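Local atomic coordinates of Rod shape determining protein RodA (Thermus thermophilus, PDB entry 6BAR), a protein that probably polymerises lipid-linked disaccharide-peptide precursors into peptidoglycan for cell wall elongation, as a membrane-embedded glycosyltransferase of the SEDS family. Residues Y70-A75 / L114-A119; K120-R125 / A134-L139; L60-L65 / L350-D355. One frame throughout, in Å; residues are numbered along the deposited sequence.

Overall arrangement
The three contacts join helices of the membrane bundle of this single chain. Contacts 1 and 2 share helix 106-121, which pairs with helix 69-86 in contact 1 and leads at its C-terminal end to helix 131-148 in contact 2; their centres are about 11 Å apart, and L118 CD1 packs on L139 CD1. Contact 3 brings helix 62-67 against the end of helix 336-354, uniting early and late parts of the chain; its centre is about 15 Å from that of contact 1 and about 21 Å from that of contact 2. Along the chain contact 1 precedes contact 2, and both are nested within the long loop that contact 3 closes. L116 packing on L65 links contacts 1 and 3.

Contact 1. Residues Y70-A75 / L114-A119; sequences YPLYGA and LLLALA
Y73 packs on A117, with the tyrosine CB 3.8 Å from A117 CB. The ring then runs on past the alanine towards L114: CG of Y73 is anti to its backbone N (chi1 171°), and Y73 CE1 reaches L114 CD1 at 3.5 Å. The side chains of Y73 and L114 lie side by side and point the same way, while the ring meets both the leucine methyl and A117 CB obliquely. A second apolar touch joins branch ends, L72 CD1 to L116 CD1 at 4.2 Å.

Y70 makes a different, mixed contact. Its ring edge comes up to the backbone of A117, with Y70 CE1 3.7 Å from A117 O, which lies close to the ring plane, and Y70 CD1 4.1 Å from A117 CB. The small A117 thus meets two tyrosines one helical turn apart, and it is where the CA atoms come nearest, 5.4 Å between Y70 CA and A117 CA. The interface contains no hydrogen bond between the segments. The Y73 hydroxyl instead probably hydrogen-bonds to L139 O of helix 131-148, and the Y70 ring has a cation-pi partner in K120.

The local axes approach to 8.1 Å with a signed crossing angle of -136°, a steep antiparallel-leaning crossing. Residues 114-119 are buried in the bundle: they also meet helix 153-170 through L114 and L118, and helix 294-319 through L115 and L116. Helix 131-148 adjoins Y73 through P142 and V143, so Y73 sits between helices 106-121 and 131-148.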
loop_
_atom_site.group_PDB
_atom_site.type_symbol
_atom_site.label_atom_id
_atom_site.label_comp_id
_atom_site.label_asym_id
_atom_site.label_seq_id
_atom_site.Cartn_x
_atom_site.Cartn_y
_atom_site.Cartn_z
ATOM N N TYR A 70 3.098 3.183 -18.041
ATOM C CA TYR A 70 3.310 1.913 -18.720
ATOM C C TYR A 70 4.738 1.394 -18.521
ATOM O O TYR A 70 4.917 0.189 -18.284
ATOM C CB TYR A 70 2.961 2.057 -20.207
ATOM C CG TYR A 70 1.483 2.324 -20.482
ATOM C CD1 TYR A 70 0.504 1.985 -19.547
ATOM C CD2 TYR A 70 1.067 2.906 -21.674
ATOM C CE1 TYR A 70 -0.848 2.222 -19.794
ATOM C CE2 TYR A 70 -0.281 3.144 -21.926
ATOM C CZ TYR A 70 -1.231 2.800 -20.982
ATOM O OH TYR A 70 -2.565 3.035 -21.232
ATOM N N PRO A 71 5.780 2.244 -18.597
ATOM C CA PRO A 71 7.128 1.737 -18.286
ATOM C C PRO A 71 7.273 1.216 -16.864
ATOM O O PRO A 71 7.922 0.180 -16.657
ATOM C CB PRO A 71 8.030 2.954 -18.544
ATOM C CG PRO A 71 7.295 3.762 -19.525
ATOM C CD PRO A 71 5.846 3.607 -19.161
ATOM N N LEU A 72 6.693 1.892 -15.870
ATOM C CA LEU A 72 6.807 1.372 -14.512
ATOM C C LEU A 72 6.094 0.031 -14.369
ATOM O O LEU A 72 6.594 -0.860 -13.672
ATOM C CB LEU A 72 6.276 2.395 -13.503
ATOM C CG LEU A 72 7.109 3.682 -13.401
ATOM C CD1 LEU A 72 6.595 4.587 -12.289
ATOM C CD2 LEU A 72 8.593 3.385 -13.218
ATOM N N TYR A 73 4.959 -0.143 -15.051
ATOM C CA TYR A 73 4.247 -1.419 -15.020
ATOM C C TYR A 73 5.085 -2.535 -15.633
ATOM O O TYR A 73 5.190 -3.635 -15.072
ATOM C CB TYR A 73 2.910 -1.283 -15.750
ATOM C CG TYR A 73 2.177 -2.588 -15.983
ATOM C CD1 TYR A 73 1.391 -3.150 -14.986
ATOM C CD2 TYR A 73 2.255 -3.244 -17.205
ATOM C CE1 TYR A 73 0.710 -4.333 -15.195
ATOM C CE2 TYR A 73 1.577 -4.426 -17.426
ATOM C CZ TYR A 73 0.805 -4.967 -16.418
ATOM O OH TYR A 73 0.126 -6.144 -16.628
ATOM N N GLY A 74 5.679 -2.276 -16.796
ATOM C CA GLY A 74 6.549 -3.275 -17.395
ATOM C C GLY A 74 7.736 -3.627 -16.517
ATOM O O GLY A 74 8.123 -4.793 -16.419
ATOM N N ALA A 75 8.336 -2.620 -15.871
ATOM C CA ALA A 75 9.501 -2.874 -15.026
ATOM C C ALA A 75 9.126 -3.658 -13.777
ATOM O O ALA A 75 9.902 -4.496 -13.301
ATOM C CB ALA A 75 10.175 -1.556 -14.652
ATOM N N LEU A 114 0.882 -0.955 -11.400
ATOM C CA LEU A 114 -0.428 -1.389 -11.871
ATOM C C LEU A 114 -1.485 -0.324 -11.623
ATOM O O LEU A 114 -2.352 -0.107 -12.475
ATOM C CB LEU A 114 -0.843 -2.704 -11.208
ATOM C CG LEU A 114 -2.168 -3.277 -11.739
ATOM C CD1 LEU A 114 -2.110 -3.456 -13.248
ATOM C CD2 LEU A 114 -2.508 -4.594 -11.066
ATOM N N LEU A 115 -1.432 0.354 -10.470
ATOM C CA LEU A 115 -2.381 1.439 -10.225
ATOM C C LEU A 115 -2.258 2.520 -11.292
ATOM O O LEU A 115 -3.261 2.942 -11.880
ATOM C CB LEU A 115 -2.175 2.020 -8.824
ATOM C CG LEU A 115 -2.736 1.194 -7.659
ATOM C CD1 LEU A 115 -2.433 1.847 -6.320
ATOM C CD2 LEU A 115 -4.235 0.987 -7.821
ATOM N N LEU A 116 -1.025 2.946 -11.592
ATOM C CA LEU A 116 -0.818 3.966 -12.621
ATOM C C LEU A 116 -1.262 3.478 -13.996
ATOM O O LEU A 116 -1.962 4.195 -14.723
ATOM C CB LEU A 116 0.649 4.390 -12.659
ATOM C CG LEU A 116 1.064 5.310 -11.512
ATOM C CD1 LEU A 116 2.557 5.616 -11.542
ATOM C CD2 LEU A 116 0.249 6.587 -11.573
ATOM N N ALA A 117 -0.857 2.263 -14.376
ATOM C CA ALA A 117 -1.180 1.745 -15.702
ATOM C C ALA A 117 -2.685 1.614 -15.894
ATOM O O ALA A 117 -3.222 1.998 -16.938
ATOM C CB ALA A 117 -0.487 0.399 -15.922
ATOM N N LEU A 118 -3.388 1.079 -14.893
ATOM C CA LEU A 118 -4.830 0.912 -15.023
ATOM C C LEU A 118 -5.545 2.256 -15.005
ATOM O O LEU A 118 -6.497 2.465 -15.770
ATOM C CB LEU A 118 -5.351 -0.003 -13.914
ATOM C CG LEU A 118 -6.632 -0.775 -14.248
ATOM C CD1 LEU A 118 -6.457 -1.597 -15.523
ATOM C CD2 LEU A 118 -7.050 -1.667 -13.093
ATOM N N ALA A 119 -5.091 3.190 -14.163
ATOM C CA ALA A 119 -5.701 4.515 -14.148
ATOM C C ALA A 119 -5.563 5.203 -15.499
ATOM O O ALA A 119 -6.534 5.771 -16.012
ATOM C CB ALA A 119 -5.082 5.373 -13.044
#

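Contact 2. Residues K120-R125 / A134-L139; sequences KALEGR and ALPALL
L135 faces both A121 and L122 and has the largest share of this contact. Its CG stands anti to the backbone N (chi1 -176°), and from there the CD2 branch touches at two places: L135 CD2 lies 3.7 Å from A121 O, with the alanine CB slightly farther off, and 3.9 Å from L122 CD2. The side chains of L135 and L122 run antiparallel past one another and touch through these CD2 methyls.

P136 follows, offering its ring atom CG to the other methyl of L122, with L122 CD1 4.4 Å from P136 CG. The proline N has no bond to the preceding turn, and helix 131-148 is kinked there. One turn beyond L135, L139 turns CD1 towards A121 CB at 4.4 Å, a loose touch at the margin.

L122 is where the chain leaves helical geometry after helix 106-121, and its carbonyl O is taken by R170 NE. The side-chain contacts are apolar, one methyl also lies against the A121 carbonyl O, and no hydrogen bond joins the segments. Van der Waals contacts of methyls and a proline ring thus pack the end of helix 106-121 and the residue after it against helix 131-148, a non-directional kind of packing.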
loop_
_atom_site.group_PDB
_atom_site.type_symbol
_atom_site.label_atom_id
_atom_site.label_comp_id
_atom_site.label_asym_id
_atom_site.label_seq_id
_atom_site.Cartn_x
_atom_site.Cartn_y
_atom_site.Cartn_z
ATOM N N LYS A 120 -4.367 5.153 -16.101
ATOM C CA LYS A 120 -4.166 5.820 -17.387
ATOM C C LYS A 120 -4.931 5.116 -18.503
ATOM O O LYS A 120 -5.595 5.771 -19.313
ATOM C CB LYS A 120 -2.676 5.903 -17.728
ATOM C CG LYS A 120 -2.381 6.632 -19.043
ATOM C CD LYS A 120 -0.897 6.572 -19.424
ATOM C CE LYS A 120 -0.608 7.330 -20.728
ATOM N NZ LYS A 120 0.838 7.302 -21.116
ATOM N N ALA A 121 -4.866 3.786 -18.567
ATOM C CA ALA A 121 -5.578 3.092 -19.630
ATOM C C ALA A 121 -7.091 3.108 -19.445
ATOM O O ALA A 121 -7.804 2.722 -20.374
ATOM C CB ALA A 121 -5.092 1.642 -19.747
ATOM N N LEU A 122 -7.609 3.541 -18.294
ATOM C CA LEU A 122 -9.054 3.511 -18.089
ATOM C C LEU A 122 -9.672 4.902 -17.956
ATOM O O LEU A 122 -10.669 5.067 -17.253
ATOM C CB LEU A 122 -9.412 2.651 -16.872
ATOM C CG LEU A 122 -9.561 1.134 -17.087
ATOM C CD1 LEU A 122 -10.049 0.439 -15.821
ATOM C CD2 LEU A 122 -10.488 0.825 -18.257
ATOM N N GLU A 123 -9.135 5.912 -18.645
ATOM C CA GLU A 123 -9.746 7.240 -18.617
ATOM C C GLU A 123 -10.395 7.646 -19.935
ATOM O O GLU A 123 -10.969 8.738 -20.011
ATOM C CB GLU A 123 -8.727 8.306 -18.187
ATOM C CG GLU A 123 -7.706 8.707 -19.232
ATOM C CD GLU A 123 -6.670 9.660 -18.668
ATOM O OE1 GLU A 123 -5.460 9.448 -18.914
ATOM O OE2 GLU A 123 -7.069 10.613 -17.963
ATOM N N GLY A 124 -10.339 6.803 -20.966
ATOM C CA GLY A 124 -11.129 7.041 -22.162
ATOM C C GLY A 124 -12.535 6.497 -22.003
ATOM O O GLY A 124 -12.716 5.276 -21.955
ATOM N N ARG A 125 -13.534 7.385 -21.930
ATOM C CA ARG A 125 -14.875 6.973 -21.510
ATOM C C ARG A 125 -15.486 5.891 -22.396
ATOM O O ARG A 125 -15.990 4.893 -21.849
ATOM C CB ARG A 125 -15.786 8.204 -21.413
ATOM N N ALA A 134 -11.485 -7.458 -20.429
ATOM C CA ALA A 134 -10.167 -7.954 -20.808
ATOM C C ALA A 134 -9.045 -7.018 -20.387
ATOM O O ALA A 134 -8.008 -7.486 -19.906
ATOM C CB ALA A 134 -10.115 -8.194 -22.317
ATOM N N LEU A 135 -9.215 -5.710 -20.575
ATOM C CA LEU A 135 -8.120 -4.783 -20.288
ATOM C C LEU A 135 -7.666 -4.871 -18.837
ATOM O O LEU A 135 -6.469 -5.130 -18.606
ATOM C CB LEU A 135 -8.518 -3.353 -20.686
ATOM C CG LEU A 135 -7.490 -2.234 -20.555
ATOM C CD1 LEU A 135 -6.305 -2.431 -21.498
ATOM C CD2 LEU A 135 -8.178 -0.913 -20.831
ATOM N N PRO A 136 -8.534 -4.710 -17.826
ATOM C CA PRO A 136 -8.067 -4.944 -16.449
ATOM C C PRO A 136 -7.595 -6.367 -16.228
ATOM O O PRO A 136 -6.638 -6.584 -15.474
ATOM C CB PRO A 136 -9.295 -4.621 -15.588
ATOM C CG PRO A 136 -10.212 -3.878 -16.468
ATOM C CD PRO A 136 -9.967 -4.358 -17.854
ATOM N N ALA A 137 -8.231 -7.343 -16.880
ATOM C CA ALA A 137 -7.779 -8.726 -16.788
ATOM C C ALA A 137 -6.353 -8.883 -17.301
ATOM O O ALA A 137 -5.484 -9.393 -16.591
ATOM C CB ALA A 137 -8.728 -9.643 -17.563
ATOM N N LEU A 138 -6.091 -8.489 -18.548
ATOM C CA LEU A 138 -4.756 -8.738 -19.082
ATOM C C LEU A 138 -3.706 -7.823 -18.479
ATOM O O LEU A 138 -2.512 -8.079 -18.663
ATOM C CB LEU A 138 -4.738 -8.609 -20.608
ATOM C CG LEU A 138 -5.134 -7.293 -21.283
ATOM C CD1 LEU A 138 -3.932 -6.380 -21.550
ATOM C CD2 LEU A 138 -5.885 -7.602 -22.569
ATOM N N LEU A 139 -4.106 -6.770 -17.769
ATOM C CA LEU A 139 -3.119 -5.966 -17.065
ATOM C C LEU A 139 -2.865 -6.440 -15.638
ATOM O O LEU A 139 -1.780 -6.185 -15.105
ATOM C CB LEU A 139 -3.550 -4.496 -17.051
ATOM C CG LEU A 139 -3.438 -3.770 -18.393
ATOM C CD1 LEU A 139 -3.850 -2.331 -18.207
ATOM C CD2 LEU A 139 -2.020 -3.863 -18.948
#

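Contact 3. Residues L60-L65 / L350-D355; sequences LSRRRL and LLVHRD
L65 and V352 meet with their side chains at about a right angle, CD2 of L65 3.5 Å from CG1 of V352. The same valine methyl also takes the aliphatic part of R62, which passes V352 at a slant with R62 CG 3.8 Å from V352 CG1. R62 CG is anti to its backbone N (chi1 -179°), and the chain bends at chi2, which places CD; further on NE makes a salt bridge with D296, and the guanidinium has a cation-pi contact with F66.

L351 and L65 cross obliquely, with L351 CD1 4.2 Å from L65 CD2. The L351 CG sits between the backbone N and the carbonyl carbon (chi1 89°), and CD1 lies against the backbone of 60-65, close to L60 O and 3.8 Å from R62 N.

D355 adds the polar element. Its CB packs on R62 CB at 4.0 Å, while D355 OD2 receives a weak, bent hydrogen bond from R62 N (3.4 Å, 143° at the hydrogen). R62 opens helix 62-67, capped by S61 OG accepting from R64 N, so the negative charge at this N-terminal end would be expected to be favourable. The other carboxylate oxygen, D355 OD1, forms a salt bridge with R354 NH1, consistent with a fixed orientation of the carboxylate.

The contact lies at the ends of two predicted membrane spans. Helix 294-319 backs it, V352 resting on D296, F299 and L300, while helix 13-30 lies against L350 on the helix that ends here.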
loop_
_atom_site.group_PDB
_atom_site.type_symbol
_atom_site.label_atom_id
_atom_site.label_comp_id
_atom_site.label_asym_id
_atom_site.label_seq_id
_atom_site.Cartn_x
_atom_site.Cartn_y
_atom_site.Cartn_z
ATOM N N LEU A 60 8.776 16.046 -9.389
ATOM C CA LEU A 60 8.225 15.280 -10.499
ATOM C C LEU A 60 6.814 15.775 -10.768
ATOM O O LEU A 60 5.959 15.733 -9.879
ATOM C CB LEU A 60 8.223 13.780 -10.183
ATOM C CG LEU A 60 7.910 12.799 -11.311
ATOM C CD1 LEU A 60 9.086 12.678 -12.276
ATOM C CD2 LEU A 60 7.551 11.454 -10.714
ATOM N N SER A 61 6.582 16.262 -11.980
ATOM C CA SER A 61 5.252 16.671 -12.393
ATOM C C SER A 61 4.340 15.459 -12.548
ATOM O O SER A 61 4.786 14.327 -12.760
ATOM C CB SER A 61 5.317 17.417 -13.715
ATOM O OG SER A 61 5.830 16.551 -14.715
ATOM N N ARG A 62 3.034 15.716 -12.471
ATOM C CA ARG A 62 2.075 14.641 -12.696
ATOM C C ARG A 62 2.047 14.203 -14.156
ATOM O O ARG A 62 1.776 13.029 -14.441
ATOM C CB ARG A 62 0.680 15.072 -12.255
ATOM C CG ARG A 62 -0.344 13.991 -12.441
ATOM C CD ARG A 62 -1.670 14.550 -12.846
ATOM N NE ARG A 62 -2.547 13.498 -13.354
ATOM C CZ ARG A 62 -2.524 13.040 -14.604
ATOM N NH1 ARG A 62 -3.362 12.081 -14.981
ATOM N NH2 ARG A 62 -1.663 13.540 -15.481
ATOM N N ARG A 63 2.308 15.125 -15.090
ATOM C CA ARG A 63 2.390 14.748 -16.499
ATOM C C ARG A 63 3.458 13.684 -16.712
ATOM O O ARG A 63 3.209 12.661 -17.361
ATOM C CB ARG A 63 2.670 15.976 -17.369
ATOM C CG ARG A 63 1.444 16.550 -18.064
ATOM C CD ARG A 63 0.817 15.538 -19.022
ATOM N NE ARG A 63 1.757 15.086 -20.046
ATOM C CZ ARG A 63 1.466 14.203 -20.998
ATOM N NH1 ARG A 63 2.394 13.853 -21.882
ATOM N NH2 ARG A 63 0.254 13.666 -21.070
ATOM N N ARG A 64 4.651 13.895 -16.147
ATOM C CA ARG A 64 5.700 12.884 -16.258
ATOM C C ARG A 64 5.309 11.601 -15.535
ATOM O O ARG A 64 5.540 10.497 -16.050
ATOM C CB ARG A 64 7.019 13.429 -15.715
ATOM C CG ARG A 64 7.629 14.487 -16.603
ATOM C CD ARG A 64 9.050 14.787 -16.201
ATOM N NE ARG A 64 9.572 15.947 -16.913
ATOM C CZ ARG A 64 10.819 16.386 -16.802
ATOM N NH1 ARG A 64 11.676 15.758 -16.007
ATOM N NH2 ARG A 64 11.212 17.452 -17.485
ATOM N N LEU A 65 4.699 11.731 -14.352
ATOM C CA LEU A 65 4.318 10.564 -13.563
ATOM C C LEU A 65 3.370 9.652 -14.333
ATOM O O LEU A 65 3.533 8.428 -14.331
ATOM C CB LEU A 65 3.683 11.001 -12.241
ATOM C CG LEU A 65 3.309 9.865 -11.278
ATOM C CD1 LEU A 65 4.543 9.063 -10.917
ATOM C CD2 LEU A 65 2.622 10.371 -10.015
ATOM N N LEU A 350 0.351 12.722 -3.014
ATOM C CA LEU A 350 0.385 14.129 -2.622
ATOM C C LEU A 350 0.741 15.028 -3.800
ATOM O O LEU A 350 0.188 16.131 -3.943
ATOM C CB LEU A 350 1.393 14.312 -1.488
ATOM C CG LEU A 350 0.950 15.147 -0.298
ATOM C CD1 LEU A 350 -0.290 14.538 0.317
ATOM C CD2 LEU A 350 2.072 15.233 0.722
ATOM N N LEU A 351 1.670 14.579 -4.650
ATOM C CA LEU A 351 2.020 15.370 -5.823
ATOM C C LEU A 351 0.920 15.325 -6.875
ATOM O O LEU A 351 0.729 16.310 -7.597
ATOM C CB LEU A 351 3.357 14.916 -6.421
ATOM C CG LEU A 351 3.446 13.815 -7.479
ATOM C CD1 LEU A 351 3.240 14.349 -8.894
ATOM C CD2 LEU A 351 4.782 13.081 -7.375
ATOM N N VAL A 352 0.181 14.219 -6.993
ATOM C CA VAL A 352 -0.909 14.264 -7.961
ATOM C C VAL A 352 -2.062 15.106 -7.434
ATOM O O VAL A 352 -2.830 15.657 -8.232
ATOM C CB VAL A 352 -1.415 12.871 -8.399
ATOM C CG1 VAL A 352 -0.320 12.106 -9.122
ATOM C CG2 VAL A 352 -1.949 12.087 -7.238
ATOM N N HIS A 353 -2.194 15.249 -6.110
ATOM C CA HIS A 353 -3.186 16.192 -5.596
ATOM C C HIS A 353 -2.748 17.639 -5.779
ATOM O O HIS A 353 -3.592 18.500 -6.051
ATOM C CB HIS A 353 -3.484 15.930 -4.115
ATOM C CG HIS A 353 -4.529 16.842 -3.541
ATOM N ND1 HIS A 353 -4.229 17.855 -2.653
ATOM C CD2 HIS A 353 -5.870 16.894 -3.731
ATOM C CE1 HIS A 353 -5.339 18.491 -2.321
ATOM N NE2 HIS A 353 -6.349 17.927 -2.961
ATOM N N ARG A 354 -1.452 17.936 -5.638
ATOM C CA ARG A 354 -1.029 19.324 -5.786
ATOM C C ARG A 354 -1.072 19.807 -7.232
ATOM O O ARG A 354 -1.181 21.017 -7.459
ATOM C CB ARG A 354 0.376 19.531 -5.227
ATOM C CG ARG A 354 1.484 19.159 -6.187
ATOM C CD ARG A 354 2.783 19.858 -5.826
ATOM N NE ARG A 354 3.943 19.073 -6.233
ATOM C CZ ARG A 354 4.415 19.028 -7.473
ATOM N NH1 ARG A 354 3.829 19.728 -8.437
ATOM N NH2 ARG A 354 5.473 18.282 -7.749
ATOM N N ASP A 355 -0.994 18.906 -8.212
ATOM C CA ASP A 355 -1.054 19.280 -9.619
ATOM C C ASP A 355 -2.441 19.054 -10.227
ATOM O O ASP A 355 -2.562 18.932 -11.450
ATOM C CB ASP A 355 0.010 18.514 -10.420
ATOM C CG ASP A 355 1.427 19.064 -10.218
ATOM O OD1 ASP A 355 1.579 20.267 -9.915
ATOM O OD2 ASP A 355 2.399 18.290 -10.382
#